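Local coordinates for protein tetraacyldisaccharide 4'-kinase (Aquifex aeolicus, PDB 4EHX) that transfers the gamma-phosphate of ATP to the 4'-position of a tetraacyldisaccharide 1-phosphate, forming lipid IVA in lipid A biosynthesis, at residues N43-G48 with L154-D159; T186-E191 with T201-R206. All blocks are in the same frame, centred on the assembly; numbering follows the deposited sequence.

Interaction 1: N43-G48 with L154-D159; sequences NLSVGG and LLKKKD
S45 and D159 meet through a short hydrogen bond: OG of S45 gives its proton to OD1 of D159 at 2.7 Å, on the syn side of the carboxylate. The other oxygen, OD2 of D159, accepts the backbone N of K156 from above the carboxylate plane at 3.0 Å, so both ends of the group are gripped. A second direct bond comes from K156, whose chain runs extended beyond CG and brings NZ within 2.6 Å of O of G48, in the plane of that carbonyl. NZ of K156 also hydrogen-bonds a 2-methyl-2,4-pentanediol molecule, probably from the crystallisation liquor. Within 43-48, ND2 of N43 bonds O of S45 at 2.8 Å.

Water fills in the rest of the polar contact. One molecule links ND2 of N43 to OD2 of D159; another accepts from N of L44 and donates to both O of L154 and OD2 of D159; a third joins O of V46 to NZ of K156. An alanine in place of D159 would probably leave the S45 hydroxyl and the K156 amide without the carboxylate whose two oxygens receive them and free the two waters bound to OD2 to shift.

Apolar contact is slight, CD1 of L44 lying 4.0 Å from CD2 of L155. The arrangement is characteristic of a P-loop kinase: a loop following strand 38-43, predicted to bind ATP from S45 onward, lies against residues 154-159, where the neighbouring parallel strand 150-156 gives way to a short helical turn.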
# COMPACT_ATOMS: atom_id res chain seq x y z
N ASN A 43 7.87 3.71 2.07
CA ASN A 43 7.87 4.63 3.20
C ASN A 43 8.88 4.19 4.26
O ASN A 43 9.60 3.19 4.09
CB ASN A 43 6.47 4.81 3.77
CG ASN A 43 6.09 3.71 4.72
OD1 ASN A 43 6.38 2.55 4.47
ND2 ASN A 43 5.46 4.08 5.83
N LEU A 44 8.97 4.96 5.33
CA LEU A 44 10.00 4.73 6.33
C LEU A 44 9.48 3.97 7.54
O LEU A 44 10.25 3.44 8.31
CB LEU A 44 10.60 6.07 6.80
CG LEU A 44 11.48 6.82 5.81
CD1 LEU A 44 12.09 8.03 6.48
CD2 LEU A 44 12.56 5.90 5.29
N SER A 45 8.16 3.93 7.70
CA SER A 45 7.60 3.41 8.95
C SER A 45 6.62 2.26 8.76
O SER A 45 6.03 2.09 7.70
CB SER A 45 6.89 4.53 9.70
OG SER A 45 5.91 5.14 8.87
N VAL A 46 6.47 1.48 9.82
CA VAL A 46 5.35 0.56 9.91
C VAL A 46 4.12 1.37 10.31
O VAL A 46 4.25 2.45 10.89
CB VAL A 46 5.63 -0.55 10.94
CG1 VAL A 46 6.91 -1.27 10.58
CG2 VAL A 46 5.73 0.04 12.35
N GLY A 47 2.93 0.87 9.99
CA GLY A 47 1.70 1.58 10.30
C GLY A 47 1.05 2.16 9.06
O GLY A 47 1.62 2.07 7.97
N GLY A 48 -0.13 2.75 9.21
CA GLY A 48 -0.87 3.32 8.09
C GLY A 48 0.01 4.24 7.28
O GLY A 48 0.68 5.11 7.83
N LEU A 154 7.01 8.06 0.61
CA LEU A 154 5.87 8.68 1.29
C LEU A 154 6.26 8.97 2.72
O LEU A 154 6.87 8.12 3.38
CB LEU A 154 4.66 7.74 1.28
CG LEU A 154 3.77 7.79 0.03
CD1 LEU A 154 4.56 7.52 -1.24
CD2 LEU A 154 2.64 6.75 0.18
N LEU A 155 5.90 10.16 3.18
CA LEU A 155 6.18 10.60 4.54
C LEU A 155 4.93 11.19 5.16
O LEU A 155 4.30 12.06 4.55
CB LEU A 155 7.22 11.72 4.52
CG LEU A 155 8.73 11.49 4.59
CD1 LEU A 155 9.37 12.86 4.71
CD2 LEU A 155 9.14 10.60 5.77
N LYS A 156 4.58 10.76 6.36
CA LYS A 156 3.54 11.47 7.11
C LYS A 156 4.14 12.29 8.25
O LYS A 156 5.25 12.02 8.72
CB LYS A 156 2.48 10.51 7.64
CG LYS A 156 3.01 9.48 8.59
CD LYS A 156 1.96 8.44 8.90
CE LYS A 156 2.57 7.31 9.70
NZ LYS A 156 1.58 6.23 9.95
N LYS A 157 3.40 13.29 8.71
CA LYS A 157 3.93 14.18 9.74
C LYS A 157 4.45 13.38 10.93
O LYS A 157 5.52 13.68 11.47
CB LYS A 157 2.88 15.21 10.18
CG LYS A 157 3.41 16.24 11.18
CD LYS A 157 2.29 17.19 11.62
CE LYS A 157 2.78 18.25 12.58
NZ LYS A 157 1.66 19.12 13.05
N LYS A 158 3.71 12.35 11.33
CA LYS A 158 4.10 11.51 12.47
C LYS A 158 5.51 10.91 12.32
O LYS A 158 6.24 10.74 13.31
CB LYS A 158 3.08 10.39 12.65
CG LYS A 158 3.26 9.57 13.93
CD LYS A 158 2.36 8.35 13.90
CE LYS A 158 2.50 7.52 15.17
NZ LYS A 158 1.68 6.27 15.10
N ASP A 159 5.88 10.57 11.08
CA ASP A 159 7.20 9.98 10.81
C ASP A 159 8.34 10.89 11.27
O ASP A 159 9.35 10.41 11.80
CB ASP A 159 7.38 9.70 9.31
CG ASP A 159 6.49 8.58 8.80
OD1 ASP A 159 6.13 7.68 9.60
OD2 ASP A 159 6.15 8.58 7.59
O HOH W 1 4.42 6.73 6.49
O HOH W 2 7.69 7.24 5.67
O HOH W 3 3.46 5.03 11.80

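Interaction 2: T186-E191 with T201-R206; sequences TYQEVE and TFKMFR
In Q188, chi1 of -66° sets CG beside the backbone N and a bend at chi2 (-72°) turns CD toward K203, while F205, with CG likewise beside its backbone N, brings its ring against CB of Q188. The setting is the parallel part of the mixed sheet of the P-loop fold, where the chain leaves strand 182-186 and turns over its neighbour, strand 201-212. CB of Q188 sits over the centre of one face of the F205 ring, 3.5 Å from the centroid, a CH-pi contact. The Q188 and K203 side chains cross at about a right angle, NE2 of Q188 lying 3.7 Å from CG of K203. OE1 of Q188 accepts from N of F193 and its NE2 donates to O of L185, while K203 forms a salt bridge with E194.

CG2 of T186 packs beside SD of M204 at 4.0 Å, the two side chains pointing the same way. N of Q188 donates to O of M204 in a long bond of 3.3 Å, nearly along the C=O axis. Further on, a water joins OE2 of E189 to NE of R206, whose NH1 bonds S53. That water also lies over one face of the Y187 ring, offset toward its rim. Finally, OE1 of E189 accepts the backbone N of R206 at 2.9 Å, the donor standing well above the carboxylate plane.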
# COMPACT_ATOMS: atom_id res chain seq x y z
N THR A 186 2.00 12.71 3.01
CA THR A 186 0.68 12.08 3.12
C THR A 186 -0.15 12.51 4.34
O THR A 186 0.33 13.20 5.25
CB THR A 186 0.84 10.55 3.18
OG1 THR A 186 1.64 10.22 4.32
CG2 THR A 186 1.55 10.03 1.90
N TYR A 187 -1.41 12.06 4.34
CA TYR A 187 -2.39 12.37 5.39
C TYR A 187 -2.61 13.87 5.58
O TYR A 187 -2.89 14.32 6.68
CB TYR A 187 -2.02 11.67 6.70
CG TYR A 187 -2.14 10.16 6.61
CD1 TYR A 187 -1.08 9.38 6.16
CD2 TYR A 187 -3.33 9.52 6.94
CE1 TYR A 187 -1.19 8.00 6.06
CE2 TYR A 187 -3.45 8.14 6.84
CZ TYR A 187 -2.37 7.39 6.40
OH TYR A 187 -2.48 6.02 6.31
N GLN A 188 -2.51 14.62 4.49
CA GLN A 188 -2.71 16.07 4.55
C GLN A 188 -4.13 16.41 4.98
O GLN A 188 -4.37 17.49 5.53
CB GLN A 188 -2.42 16.72 3.19
CG GLN A 188 -0.96 16.64 2.75
CD GLN A 188 -0.04 17.54 3.55
OE1 GLN A 188 -0.47 18.53 4.15
NE2 GLN A 188 1.25 17.20 3.56
N GLU A 189 -5.05 15.49 4.73
CA GLU A 189 -6.46 15.72 5.03
C GLU A 189 -6.75 15.71 6.53
O GLU A 189 -7.82 16.14 6.96
CB GLU A 189 -7.37 14.72 4.29
CG GLU A 189 -7.35 13.29 4.83
CD GLU A 189 -6.15 12.49 4.35
OE1 GLU A 189 -5.44 12.95 3.44
OE2 GLU A 189 -5.91 11.39 4.90
N VAL A 190 -5.80 15.24 7.33
CA VAL A 190 -5.99 15.21 8.78
C VAL A 190 -4.80 15.66 9.62
O VAL A 190 -4.97 16.06 10.77
CB VAL A 190 -6.31 13.78 9.29
CG1 VAL A 190 -5.26 12.81 8.81
CG2 VAL A 190 -6.38 13.77 10.81
N GLU A 191 -3.60 15.59 9.05
CA GLU A 191 -2.41 16.10 9.73
C GLU A 191 -1.56 16.82 8.70
O GLU A 191 -0.48 16.34 8.34
CB GLU A 191 -1.56 15.03 10.43
CG GLU A 191 -1.95 14.77 11.87
CD GLU A 191 -0.81 14.14 12.65
OE1 GLU A 191 -1.03 13.07 13.27
OE2 GLU A 191 0.30 14.71 12.66
N THR A 201 8.43 17.58 -4.41
CA THR A 201 7.62 17.23 -3.26
C THR A 201 6.14 17.47 -3.58
O THR A 201 5.79 18.49 -4.17
CB THR A 201 8.06 18.07 -2.03
OG1 THR A 201 9.43 17.78 -1.74
CG2 THR A 201 7.20 17.74 -0.81
N PHE A 202 5.30 16.52 -3.19
CA PHE A 202 3.88 16.51 -3.56
C PHE A 202 2.98 16.18 -2.39
O PHE A 202 3.06 15.09 -1.82
CB PHE A 202 3.64 15.45 -4.64
CG PHE A 202 4.55 15.59 -5.82
CD1 PHE A 202 5.79 14.98 -5.82
CD2 PHE A 202 4.18 16.37 -6.90
CE1 PHE A 202 6.64 15.12 -6.91
CE2 PHE A 202 5.02 16.52 -7.99
CZ PHE A 202 6.25 15.89 -7.99
N LYS A 203 2.12 17.11 -2.02
CA LYS A 203 1.18 16.86 -0.94
C LYS A 203 0.07 15.95 -1.41
O LYS A 203 -0.48 16.12 -2.50
CB LYS A 203 0.58 18.18 -0.46
CG LYS A 203 1.54 19.05 0.34
CD LYS A 203 0.79 20.31 0.76
CE LYS A 203 1.56 21.15 1.75
NZ LYS A 203 0.69 22.29 2.16
N MET A 204 -0.28 14.99 -0.56
CA MET A 204 -1.30 14.01 -0.92
C MET A 204 -2.47 14.06 0.05
O MET A 204 -2.28 13.99 1.27
CB MET A 204 -0.70 12.61 -0.91
CG MET A 204 -1.73 11.50 -1.11
SD MET A 204 -0.94 9.87 -1.21
CE MET A 204 -1.85 8.99 0.07
N PHE A 205 -3.67 14.20 -0.50
CA PHE A 205 -4.91 14.25 0.27
C PHE A 205 -5.68 13.02 -0.15
O PHE A 205 -5.58 12.60 -1.30
CB PHE A 205 -5.72 15.50 -0.08
CG PHE A 205 -5.08 16.80 0.35
CD1 PHE A 205 -4.02 17.34 -0.38
CD2 PHE A 205 -5.55 17.50 1.45
CE1 PHE A 205 -3.44 18.54 0.00
CE2 PHE A 205 -4.97 18.71 1.83
CZ PHE A 205 -3.91 19.22 1.11
N ARG A 206 -6.44 12.43 0.76
CA ARG A 206 -7.36 11.37 0.37
C ARG A 206 -8.75 11.79 0.75
O ARG A 206 -8.99 12.23 1.88
CB ARG A 206 -6.99 10.03 1.03
CG ARG A 206 -5.81 9.36 0.36
CD ARG A 206 -5.66 7.92 0.80
NE ARG A 206 -5.36 7.81 2.22
CZ ARG A 206 -5.14 6.65 2.85
NH1 ARG A 206 -5.20 5.51 2.18
NH2 ARG A 206 -4.87 6.65 4.15
O HOH W 4 -3.31 11.32 2.29
O HOH W 5 -1.41 20.94 3.77
O HOH W 6 -4.44 9.42 4.03

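In the fold
Interactions 1 and 2 illustrate how neighbouring parallel strands of a P-loop fold carry the loops that follow them at the same end. Their centres lie 12 Å apart, on the same side of the chain's centre, and strands 38-43, 150-156, 182-186 and 201-212 follow one another across the sheet. Along the chain they come in series, interaction 1 closing at 159 before interaction 2 opens at 186. They also touch: N of T186 probably bonds O of L155, joining the two inner strands, and OH of Y187 packs against G48. The loop of interaction 2 therefore borders the predicted ATP-binding loop, linking that site to the strands beyond it.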